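Local atomic coordinates of cycloalternan-forming enzyme (Listeria monocytogenes serovar 1/2a, PDB entry 5F7U), a protein that is a multidomain carbohydrate-active enzyme of glycoside hydrolase family 31, its TIM barrel flanked by beta domains, among them a family 6 carbohydrate-binding module. Residues Y989-R994 with D1057-K1062; A939-E944 with F978-V983; G6-P11 with Q21-S26; L38-W43 with W79-G84. The protein carries 1 engineered substitution. All coordinates share one frame; numbering follows the deposited sequence.

Contact 1. Residues Y989-R994 with D1057-K1062. With MG (magnesium ion), chain G.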
# COMPACT_ATOMS: atom_id res chain seq x y z
N TYR A 989 -44.08 3.20 0.17
CA TYR A 989 -43.65 2.98 1.55
C TYR A 989 -44.48 3.84 2.47
O TYR A 989 -45.24 4.72 2.01
CB TYR A 989 -42.16 3.34 1.73
CG TYR A 989 -41.23 2.38 1.03
CD1 TYR A 989 -40.78 1.22 1.68
CD2 TYR A 989 -40.77 2.64 -0.28
CE1 TYR A 989 -39.92 0.34 1.04
CE2 TYR A 989 -39.91 1.76 -0.92
CZ TYR A 989 -39.50 0.61 -0.26
OH TYR A 989 -38.66 -0.31 -0.86
N THR A 990 -44.39 3.55 3.77
CA THR A 990 -44.91 4.44 4.79
C THR A 990 -43.77 5.22 5.39
O THR A 990 -42.79 4.65 5.86
CB THR A 990 -45.63 3.66 5.90
OG1 THR A 990 -46.65 2.84 5.31
CG2 THR A 990 -46.26 4.61 6.89
N MET A 991 -43.89 6.55 5.37
CA MET A 991 -42.94 7.40 6.07
C MET A 991 -43.52 7.82 7.43
O MET A 991 -44.54 8.52 7.48
CB MET A 991 -42.59 8.61 5.20
CG MET A 991 -41.64 9.60 5.88
SD MET A 991 -41.13 10.95 4.80
CE MET A 991 -42.69 11.82 4.54
N GLU A 992 -42.90 7.36 8.53
CA GLU A 992 -43.25 7.82 9.87
C GLU A 992 -42.58 9.16 10.11
O GLU A 992 -41.39 9.30 9.86
CB GLU A 992 -42.72 6.86 10.94
CG GLU A 992 -43.38 5.50 11.00
CD GLU A 992 -42.92 4.69 12.20
OE1 GLU A 992 -41.91 5.05 12.85
OE2 GLU A 992 -43.55 3.67 12.53
N VAL A 993 -43.36 10.13 10.57
CA VAL A 993 -42.84 11.46 10.92
C VAL A 993 -43.03 11.63 12.42
O VAL A 993 -44.18 11.68 12.90
CB VAL A 993 -43.57 12.59 10.13
CG1 VAL A 993 -43.07 13.97 10.59
CG2 VAL A 993 -43.37 12.42 8.62
N ARG A 994 -41.93 11.70 13.16
CA ARG A 994 -41.96 11.85 14.62
C ARG A 994 -41.68 13.29 15.01
O ARG A 994 -40.66 13.86 14.65
CB ARG A 994 -40.99 10.88 15.32
CG ARG A 994 -41.16 10.86 16.84
CD ARG A 994 -40.45 9.68 17.47
NE ARG A 994 -40.82 9.48 18.88
CZ ARG A 994 -40.03 9.74 19.93
NH1 ARG A 994 -38.81 10.24 19.76
NH2 ARG A 994 -40.48 9.49 21.16
N ASP A 1057 -38.32 15.41 15.09
CA ASP A 1057 -37.30 14.47 15.57
C ASP A 1057 -36.58 13.70 14.45
O ASP A 1057 -35.36 13.73 14.34
CB ASP A 1057 -37.91 13.48 16.57
CG ASP A 1057 -36.85 12.59 17.23
OD1 ASP A 1057 -35.63 12.90 17.17
OD2 ASP A 1057 -37.27 11.57 17.82
N HIS A 1058 -37.36 12.99 13.66
CA HIS A 1058 -36.81 12.05 12.66
C HIS A 1058 -37.91 11.58 11.73
O HIS A 1058 -39.09 11.81 11.99
CB HIS A 1058 -36.14 10.82 13.34
CG HIS A 1058 -37.09 9.85 14.00
ND1 HIS A 1058 -36.83 9.30 15.24
CD2 HIS A 1058 -38.24 9.27 13.57
CE1 HIS A 1058 -37.78 8.43 15.55
NE2 HIS A 1058 -38.65 8.40 14.56
N VAL A 1059 -37.50 10.91 10.65
CA VAL A 1059 -38.41 10.09 9.85
C VAL A 1059 -37.94 8.63 9.82
O VAL A 1059 -36.73 8.36 9.88
CB VAL A 1059 -38.66 10.64 8.41
CG1 VAL A 1059 -39.25 12.06 8.46
CG2 VAL A 1059 -37.40 10.62 7.57
N VAL A 1060 -38.90 7.71 9.74
CA VAL A 1060 -38.62 6.28 9.57
C VAL A 1060 -39.33 5.84 8.29
O VAL A 1060 -40.49 6.21 8.07
CB VAL A 1060 -39.06 5.45 10.81
CG1 VAL A 1060 -39.07 3.96 10.51
CG2 VAL A 1060 -38.10 5.73 11.97
N ILE A 1061 -38.63 5.06 7.46
CA ILE A 1061 -39.25 4.47 6.27
C ILE A 1061 -39.57 3.01 6.58
O ILE A 1061 -38.68 2.26 7.01
CB ILE A 1061 -38.34 4.56 5.01
CG1 ILE A 1061 -37.86 6.01 4.74
CG2 ILE A 1061 -39.04 3.96 3.78
CD1 ILE A 1061 -38.95 7.06 4.52
N LYS A 1062 -40.83 2.63 6.40
CA LYS A 1062 -41.24 1.26 6.63
C LYS A 1062 -42.17 0.80 5.52
O LYS A 1062 -42.56 1.58 4.65
CB LYS A 1062 -41.86 1.07 8.02
CG LYS A 1062 -43.11 1.89 8.30
CD LYS A 1062 -43.64 1.64 9.71
CE LYS A 1062 -45.01 2.29 9.88
NZ LYS A 1062 -45.48 2.17 11.29
MG MG G . -33.64 13.34 16.31
O HOH W 1 -41.08 7.25 14.32
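The imidazole of His1058 carries the alkyl part of Arg994 on one face: Arg994 CB sits 3.8 Å from the His1058 ring centroid, a CH-pi contact. At the ring's edge NE2 meets a water, which donates to Glu992 OE1, while ND1 bonds to Thr961. The Tyr989 ring has Lys1062 O at its edge, near the plane, and its OH bonds to Gly985 O. The Arg994 guanidinium is met at its edge by Asp1057, NH1 to OD2 being 2.8 Å; their planes are 56° apart, and OD2 offers its anti lone pair. The other oxygen, OD1, binds magnesium at 2.2 Å, so one aspartate bridges metal and guanidinium; Thr961, Gly964, Glu942 and Glu944 complete the site. Strands 989-994 and 1057-1062 are antiparallel neighbours in the beta-sandwich of the family 6 carbohydrate-binding module, and a classic bulge sets both Asp1057 and His1058 opposite Arg994. On the face of His1058, Lys1062, extended beyond CG, reaches across so that NZ lies 2.7 Å from Glu992 OE2, a salt bridge; NZ also pairs with Glu1030. The opposite face is apolar, as suits the sandwich core: Met991 CG rests 3.9 Å from Ile1061 CD1 and touches Val1059, against Val1042 and Phe1044.

Contact 2. Residues A939-E944 with F978-V983. With MG (magnesium ion), chain G.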
# COMPACT_ATOMS: atom_id res chain seq x y z
N ALA A 939 -33.16 2.06 10.55
CA ALA A 939 -32.95 3.10 11.57
C ALA A 939 -33.47 4.46 11.10
O ALA A 939 -33.54 4.70 9.89
CB ALA A 939 -31.48 3.18 11.94
N PRO A 940 -33.84 5.35 12.04
CA PRO A 940 -34.41 6.62 11.61
C PRO A 940 -33.42 7.48 10.83
O PRO A 940 -32.19 7.33 11.00
CB PRO A 940 -34.75 7.34 12.92
CG PRO A 940 -34.89 6.23 13.93
CD PRO A 940 -33.88 5.22 13.51
N TYR A 941 -33.96 8.33 9.96
CA TYR A 941 -33.24 9.44 9.35
C TYR A 941 -33.46 10.65 10.26
O TYR A 941 -34.57 11.19 10.33
CB TYR A 941 -33.80 9.73 7.95
CG TYR A 941 -33.49 8.66 6.94
CD1 TYR A 941 -34.26 7.48 6.87
CD2 TYR A 941 -32.41 8.80 6.07
CE1 TYR A 941 -33.96 6.48 5.94
CE2 TYR A 941 -32.11 7.83 5.13
CZ TYR A 941 -32.87 6.66 5.09
OH TYR A 941 -32.54 5.70 4.15
N GLU A 942 -32.41 11.06 10.97
CA GLU A 942 -32.55 12.11 11.98
C GLU A 942 -32.71 13.48 11.33
O GLU A 942 -31.93 13.85 10.42
CB GLU A 942 -31.35 12.11 12.95
CG GLU A 942 -31.25 10.85 13.81
CD GLU A 942 -32.45 10.61 14.71
OE1 GLU A 942 -33.20 11.57 15.05
OE2 GLU A 942 -32.64 9.43 15.10
N ALA A 943 -33.72 14.22 11.78
CA ALA A 943 -33.97 15.55 11.22
C ALA A 943 -32.78 16.49 11.45
O ALA A 943 -32.48 17.32 10.59
CB ALA A 943 -35.26 16.14 11.79
N GLU A 944 -32.11 16.32 12.59
CA GLU A 944 -30.96 17.16 12.96
C GLU A 944 -29.73 16.93 12.04
O GLU A 944 -28.81 17.76 12.01
CB GLU A 944 -30.60 16.96 14.44
CG GLU A 944 -30.25 15.54 14.86
CD GLU A 944 -31.41 14.70 15.41
OE1 GLU A 944 -32.60 14.83 15.03
OE2 GLU A 944 -31.12 13.83 16.24
N PHE A 978 -34.05 15.71 3.38
CA PHE A 978 -33.49 14.39 3.65
C PHE A 978 -33.06 13.71 2.35
O PHE A 978 -33.68 13.91 1.28
CB PHE A 978 -34.52 13.46 4.30
CG PHE A 978 -35.00 13.90 5.67
CD1 PHE A 978 -36.06 14.80 5.81
CD2 PHE A 978 -34.43 13.35 6.82
CE1 PHE A 978 -36.51 15.18 7.08
CE2 PHE A 978 -34.88 13.73 8.09
CZ PHE A 978 -35.92 14.65 8.22
N ASP A 979 -32.03 12.89 2.46
CA ASP A 979 -31.58 12.02 1.39
C ASP A 979 -31.99 10.63 1.84
O ASP A 979 -31.41 10.09 2.80
CB ASP A 979 -30.06 12.09 1.25
CG ASP A 979 -29.56 13.48 0.88
OD1 ASP A 979 -30.00 14.02 -0.15
OD2 ASP A 979 -28.69 14.02 1.61
N ILE A 980 -33.00 10.05 1.20
CA ILE A 980 -33.60 8.82 1.72
C ILE A 980 -33.52 7.66 0.74
O ILE A 980 -33.82 7.81 -0.44
CB ILE A 980 -35.05 9.06 2.18
CG1 ILE A 980 -35.03 9.90 3.46
CG2 ILE A 980 -35.79 7.72 2.41
CD1 ILE A 980 -36.37 10.39 3.94
N ASP A 981 -33.09 6.51 1.25
CA ASP A 981 -33.12 5.29 0.45
C ASP A 981 -34.43 4.52 0.56
O ASP A 981 -35.06 4.50 1.62
CB ASP A 981 -31.95 4.38 0.84
CG ASP A 981 -30.64 4.85 0.27
OD1 ASP A 981 -30.63 5.34 -0.90
OD2 ASP A 981 -29.61 4.74 0.98
N ALA A 982 -34.83 3.90 -0.55
CA ALA A 982 -35.85 2.85 -0.51
C ALA A 982 -35.27 1.64 0.21
O ALA A 982 -34.11 1.26 -0.02
CB ALA A 982 -36.26 2.48 -1.93
N VAL A 983 -36.06 1.03 1.11
CA VAL A 983 -35.55 -0.10 1.90
C VAL A 983 -35.36 -1.35 1.03
O VAL A 983 -34.36 -2.05 1.18
CB VAL A 983 -36.45 -0.39 3.14
CG1 VAL A 983 -35.90 -1.56 3.96
CG2 VAL A 983 -36.58 0.84 4.03
MG MG G . -33.64 13.34 16.31
O HOH W 2 -34.11 3.57 4.10
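Tyr941 lies with its ring flat over Ile980, whose CG1 stands 3.9 Å from the ring centroid and only 11° off the normal, a nearly centred CH-pi contact. The two side chains cross obliquely. Because CG of Tyr941 is anti to its own carbonyl carbon (chi1 -70°), the ring reaches across to 978-981 and runs out along it until the hydroxyl receives Asp981 N at 3.1 Å. A water 2.6 Å from Tyr941 OH, in the ring plane, donates in turn to Asp981 O. Tyrosine suits this place: its ring is buried against isoleucine while its phenol oxygen meets strand backbone. Phe978 points back the other way, CD2 lying 3.8 Å from Tyr941 CB and CZ 3.9 Å from Ala943 CB; the small alanine lets the phenyl tip come close to the backbone at CA. Glu942 and Glu944 carry the magnesium, Glu942 through OE1 at 2.2 Å, its OE2 bonding to Asn916 ND2, and Glu944 through both carboxylate oxygens. The contact thus bridges the two sheets of the family 6 module's beta-sandwich: strand 941-942 pairs with 1054-1062, strand 975-981 with 1039-1045, and Val776 and Pro778 of strand 776-778 pack against them.

Contact 3. Residues G6-P11 with Q21-S26. With GLC (alpha-D-glucopyranose), chain E.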
# COMPACT_ATOMS: atom_id res chain seq x y z
N GLY A 6 47.71 9.78 -13.54
CA GLY A 6 46.72 8.81 -13.99
C GLY A 6 45.78 9.21 -15.10
O GLY A 6 45.78 10.35 -15.54
N GLU A 7 45.01 8.21 -15.55
CA GLU A 7 43.96 8.36 -16.55
C GLU A 7 42.82 7.46 -16.11
O GLU A 7 43.06 6.41 -15.51
CB GLU A 7 44.50 7.93 -17.93
CG GLU A 7 43.49 7.91 -19.09
CD GLU A 7 42.56 6.69 -19.09
OE1 GLU A 7 42.85 5.66 -18.41
OE2 GLU A 7 41.50 6.76 -19.74
N TYR A 8 41.59 7.84 -16.44
CA TYR A 8 40.44 7.00 -16.14
C TYR A 8 39.24 7.22 -17.06
O TYR A 8 38.85 8.36 -17.31
CB TYR A 8 40.05 7.21 -14.67
CG TYR A 8 38.89 6.38 -14.19
CD1 TYR A 8 39.09 5.09 -13.71
CD2 TYR A 8 37.59 6.91 -14.19
CE1 TYR A 8 38.02 4.34 -13.25
CE2 TYR A 8 36.51 6.15 -13.73
CZ TYR A 8 36.74 4.88 -13.26
OH TYR A 8 35.66 4.13 -12.80
N HIS A 9 38.68 6.11 -17.55
CA HIS A 9 37.41 6.10 -18.25
C HIS A 9 36.72 4.80 -17.83
O HIS A 9 37.39 3.78 -17.66
CB HIS A 9 37.60 6.16 -19.78
CG HIS A 9 36.37 5.79 -20.57
ND1 HIS A 9 35.34 6.67 -20.81
CD2 HIS A 9 36.03 4.63 -21.17
CE1 HIS A 9 34.40 6.06 -21.52
NE2 HIS A 9 34.79 4.81 -21.74
N SER A 10 35.41 4.86 -17.61
CA SER A 10 34.64 3.67 -17.27
C SER A 10 33.26 3.88 -17.89
O SER A 10 32.52 4.74 -17.42
CB SER A 10 34.54 3.49 -15.75
OG SER A 10 34.07 2.18 -15.44
N PRO A 11 32.92 3.11 -18.94
CA PRO A 11 31.82 3.51 -19.83
C PRO A 11 30.45 3.64 -19.18
O PRO A 11 29.66 4.48 -19.59
CB PRO A 11 31.80 2.40 -20.90
CG PRO A 11 32.55 1.26 -20.31
CD PRO A 11 33.61 1.90 -19.45
N GLN A 21 28.40 9.60 -14.05
CA GLN A 21 29.76 9.96 -13.65
C GLN A 21 30.41 10.73 -14.80
O GLN A 21 29.96 10.62 -15.94
CB GLN A 21 30.55 8.69 -13.28
CG GLN A 21 29.95 7.99 -12.05
CD GLN A 21 29.97 8.87 -10.81
OE1 GLN A 21 28.93 9.38 -10.37
NE2 GLN A 21 31.16 9.09 -10.27
N PRO A 22 31.45 11.54 -14.52
CA PRO A 22 31.99 12.42 -15.57
C PRO A 22 32.98 11.74 -16.53
O PRO A 22 33.64 12.42 -17.31
CB PRO A 22 32.70 13.52 -14.76
CG PRO A 22 33.11 12.85 -13.50
CD PRO A 22 31.97 11.91 -13.18
N THR A 23 33.06 10.42 -16.48
CA THR A 23 34.03 9.66 -17.28
C THR A 23 33.39 8.45 -17.95
O THR A 23 34.03 7.39 -18.13
CB THR A 23 35.22 9.21 -16.42
OG1 THR A 23 34.75 8.48 -15.27
CG2 THR A 23 36.06 10.44 -15.98
N GLU A 24 32.14 8.63 -18.36
CA GLU A 24 31.32 7.56 -18.98
C GLU A 24 31.34 7.65 -20.50
O GLU A 24 31.82 8.63 -21.09
CB GLU A 24 29.87 7.66 -18.51
CG GLU A 24 29.67 7.41 -17.02
CD GLU A 24 28.21 7.23 -16.63
OE1 GLU A 24 27.34 7.07 -17.53
OE2 GLU A 24 27.94 7.23 -15.41
N ARG A 25 30.78 6.62 -21.14
CA ARG A 25 30.49 6.64 -22.56
C ARG A 25 29.04 7.08 -22.75
O ARG A 25 28.16 6.68 -21.99
CB ARG A 25 30.67 5.25 -23.13
CG ARG A 25 30.17 5.08 -24.56
CD ARG A 25 30.59 3.71 -25.07
NE ARG A 25 29.80 2.63 -24.45
CZ ARG A 25 30.32 1.48 -24.02
NH1 ARG A 25 29.51 0.54 -23.57
NH2 ARG A 25 31.64 1.28 -24.01
N SER A 26 28.79 7.91 -23.76
CA SER A 26 27.42 8.36 -24.04
C SER A 26 27.12 8.22 -25.53
O SER A 26 27.90 8.72 -26.35
CB SER A 26 27.22 9.81 -23.57
OG SER A 26 25.87 10.21 -23.81
C1 GLC E . 40.03 8.47 -10.46
C2 GLC E . 38.55 8.66 -10.78
C3 GLC E . 37.71 7.80 -9.81
C4 GLC E . 38.12 6.33 -9.91
C5 GLC E . 39.64 6.16 -9.71
C6 GLC E . 40.09 4.74 -10.01
O2 GLC E . 38.20 10.05 -10.68
O3 GLC E . 36.31 7.94 -10.06
O4 GLC E . 37.39 5.58 -8.94
O5 GLC E . 40.40 7.08 -10.54
O6 GLC E . 41.27 4.44 -9.25
O HOH W 3 32.74 6.61 -15.39
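Tyr8 is the first residue of 6-11 to meet 21-26. With CG anti to the backbone N (chi1 -178°), one face of its ring is covered by a bound alpha-D-glucopyranose, whose C4 stands 3.8 Å above the ring plane, over its centre. Thr23 comes to the edge of the same ring, OG1 being 3.3 Å from Tyr8 CE2, so a sugar on one face and a hydroxyl at the rim frame the tyrosine. His9 follows with its imidazole running past the backbone of Thr23, Glu24 and Arg25; CE1 of His9 is 3.6 Å from the carbonyl carbon of Glu24. Its nitrogens are held by other strands, ND1 by Asn39 O and NE2 by Tyr94 OH, which fixes the rotation of the ring. At Ser10 the backbone takes over: Ser10 N donates to Thr23 O at 2.9 Å, nearly along the C=O axis (N-H...O 170°). A water ties Ser10 O to Thr23 OG1, while Glu24 CA makes a CA-H...O contact with Ser10 O. Pro11, lacking an N-H, contributes its carbonyl: Arg25 N donates to Pro11 O at 2.9 Å, in the carbonyl plane and on a lone pair. Its ring supplies an apolar surface for the bent Arg25 side chain, with CB 3.3 Å above the guanidinium plane; Tyr94 and Arg28 receive N-H groups of that guanidinium. Both segments pair, one after the other, along one edge of strand 36-43 in the Lmo2446-like N-terminal domain, where Tyr8, Trp43, Asn75 and Asn76 form a glycan pocket with the aromatic platform characteristic of carbohydrate recognition.

Contact 4. Residues L38-W43 with W79-G84. With GLC (alpha-D-glucopyranose), chain B.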
# COMPACT_ATOMS: atom_id res chain seq x y z
N LEU A 38 33.20 9.48 -25.74
CA LEU A 38 33.90 8.95 -24.57
C LEU A 38 34.43 10.08 -23.71
O LEU A 38 35.22 10.92 -24.17
CB LEU A 38 35.04 8.02 -24.97
CG LEU A 38 34.76 6.96 -26.03
CD1 LEU A 38 36.08 6.25 -26.34
CD2 LEU A 38 33.72 5.95 -25.57
N ASN A 39 33.99 10.10 -22.46
CA ASN A 39 34.49 11.07 -21.48
C ASN A 39 35.62 10.46 -20.67
O ASN A 39 35.45 9.41 -20.06
CB ASN A 39 33.35 11.55 -20.59
CG ASN A 39 32.28 12.26 -21.40
OD1 ASN A 39 32.51 13.38 -21.85
ND2 ASN A 39 31.15 11.59 -21.64
N ILE A 40 36.77 11.12 -20.69
CA ILE A 40 38.02 10.59 -20.11
C ILE A 40 38.63 11.63 -19.18
O ILE A 40 38.61 12.82 -19.49
CB ILE A 40 39.02 10.27 -21.25
CG1 ILE A 40 38.38 9.29 -22.25
CG2 ILE A 40 40.35 9.74 -20.71
CD1 ILE A 40 39.03 9.33 -23.64
N THR A 41 39.20 11.20 -18.04
CA THR A 41 39.90 12.14 -17.16
C THR A 41 41.37 11.80 -17.04
O THR A 41 41.74 10.62 -17.13
CB THR A 41 39.23 12.29 -15.76
OG1 THR A 41 39.71 13.47 -15.08
CG2 THR A 41 39.44 11.07 -14.87
N THR A 42 42.19 12.84 -16.87
CA THR A 42 43.59 12.65 -16.50
C THR A 42 43.89 13.56 -15.32
O THR A 42 43.19 14.55 -15.10
CB THR A 42 44.53 13.02 -17.67
OG1 THR A 42 44.25 14.37 -18.11
CG2 THR A 42 44.34 12.03 -18.82
N TRP A 43 44.94 13.24 -14.57
CA TRP A 43 45.38 14.07 -13.45
C TRP A 43 46.89 13.86 -13.27
O TRP A 43 47.39 12.79 -13.64
CB TRP A 43 44.63 13.71 -12.16
CG TRP A 43 44.86 12.30 -11.70
CD1 TRP A 43 45.79 11.88 -10.77
CD2 TRP A 43 44.17 11.14 -12.14
NE1 TRP A 43 45.70 10.52 -10.60
CE2 TRP A 43 44.72 10.03 -11.43
CE3 TRP A 43 43.14 10.91 -13.07
CZ2 TRP A 43 44.26 8.72 -11.61
CZ3 TRP A 43 42.68 9.59 -13.26
CH2 TRP A 43 43.25 8.52 -12.53
N TRP A 79 38.20 15.21 -20.82
CA TRP A 79 38.39 15.18 -22.27
C TRP A 79 37.23 14.43 -22.93
O TRP A 79 36.64 13.53 -22.32
CB TRP A 79 39.68 14.41 -22.60
CG TRP A 79 40.92 14.82 -21.86
CD1 TRP A 79 41.28 14.47 -20.59
CD2 TRP A 79 42.01 15.60 -22.39
NE1 TRP A 79 42.51 15.01 -20.28
CE2 TRP A 79 42.98 15.71 -21.36
CE3 TRP A 79 42.26 16.23 -23.62
CZ2 TRP A 79 44.18 16.43 -21.51
CZ3 TRP A 79 43.45 16.96 -23.78
CH2 TRP A 79 44.40 17.03 -22.73
N LYS A 80 36.91 14.81 -24.18
CA LYS A 80 35.91 14.11 -24.98
C LYS A 80 36.53 13.55 -26.24
O LYS A 80 37.16 14.29 -27.01
CB LYS A 80 34.74 15.03 -25.36
CG LYS A 80 33.78 15.31 -24.22
CD LYS A 80 32.59 16.13 -24.70
CE LYS A 80 31.60 16.38 -23.57
NZ LYS A 80 30.82 15.17 -23.17
N ALA A 81 36.34 12.25 -26.44
CA ALA A 81 36.75 11.57 -27.67
C ALA A 81 35.51 11.17 -28.44
O ALA A 81 34.62 10.52 -27.87
CB ALA A 81 37.59 10.35 -27.34
N ASP A 82 35.44 11.57 -29.71
CA ASP A 82 34.26 11.31 -30.55
C ASP A 82 34.55 10.16 -31.50
O ASP A 82 35.38 10.29 -32.39
CB ASP A 82 33.88 12.58 -31.33
CG ASP A 82 32.58 12.44 -32.10
OD1 ASP A 82 31.91 11.39 -32.02
OD2 ASP A 82 32.21 13.42 -32.79
N LEU A 83 33.87 9.02 -31.31
CA LEU A 83 34.07 7.85 -32.15
C LEU A 83 33.22 7.87 -33.43
O LEU A 83 33.42 7.04 -34.33
CB LEU A 83 33.78 6.56 -31.36
CG LEU A 83 34.68 6.21 -30.18
CD1 LEU A 83 34.20 4.91 -29.55
CD2 LEU A 83 36.14 6.08 -30.59
N GLY A 84 32.29 8.82 -33.50
CA GLY A 84 31.33 8.87 -34.59
C GLY A 84 30.16 7.92 -34.39
O GLY A 84 29.93 7.42 -33.26
C1 GLC B . 43.45 11.62 -7.81
C2 GLC B . 42.59 12.11 -8.98
C3 GLC B . 41.29 11.30 -9.10
C4 GLC B . 41.58 9.80 -9.20
C5 GLC B . 42.47 9.34 -8.03
C6 GLC B . 42.94 7.90 -8.18
O1 GLC B . 42.90 12.01 -6.55
O2 GLC B . 42.31 13.51 -8.84
O3 GLC B . 40.54 11.71 -10.24
O4 GLC B . 40.33 9.09 -9.18
O5 GLC B . 43.63 10.18 -7.85
O6 GLC B . 43.27 7.38 -6.89
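The tight part of this contact is the side carrying Leu38, Ile40, Trp79 and Ala81. Here the methyl of Ala81, short enough to fit between larger neighbours, lies 4.1 Å from Ile40 CD1, and the side chains of Leu38 and Leu83 cross obliquely, Leu38 CD1 4.0 Å from Leu83 CD1. Val51 and Val53 of strand 49-57, with Val65 and Ala67 of strand 60-73, build up the same apolar layer. Trp79 works through its indole edge: NE1 donates to Thr42 OG1 at 2.9 Å, close to the ring plane and fairly straight (161°), while CD1 grazes Ile40 O. The Thr42 hydroxyl, set between backbone N and carbonyl carbon (chi1 55°), also bonds to Gln49, so this polar atom amid hydrophobic packing has two partners. On the other face the packing is looser and more open to solvent. Asn39 and the exposed Lys80 lie side by side, and a bend at the end of the lysine chain (chi4 -73°) brings NZ within 2.8 Å of Asn39 OD1, on a lone pair of that oxygen. The amide's ND2 is turned to Glu24 O. Between the two faces, Leu38 with Ala81 and Ile40 with Trp79 form hydrogen-bonded antiparallel pairs, each joined by two backbone bonds. Around Leu83, Asp82 OD1 accepts from Gly84 N in an Asx turn. Strand 38-43 ends at Trp43, one face of whose indole is covered by a bound alpha-D-glucopyranose, sugar C2 3.5 Å above the plane and offset toward the rim: a beta-sheet strand delivering the stacking platform of the N-terminal glycan pocket.

How the contacts relate
Contacts 3 and 4 come first along the chain and lie at one end of the molecule, their centres 7 Å apart; contact 4 includes strand 36-43 itself, and contact 3 the strands 6-8 and 25-26 that pair with it, Tyr8 N meeting Thr41 O at 2.9 Å. Contacts 2 and 1 follow in the C-terminal region, 8 Å apart, where strands 941-942 and 1054-1062 adjoin and a common magnesium draws ligands from both. The two pairs stand on opposite sides of the chain's centre, with centres 73 to 85 Å apart and the family 31 TIM barrel falling between them in sequence. Sugar-binding beta domains thus sit at both ends of the protein.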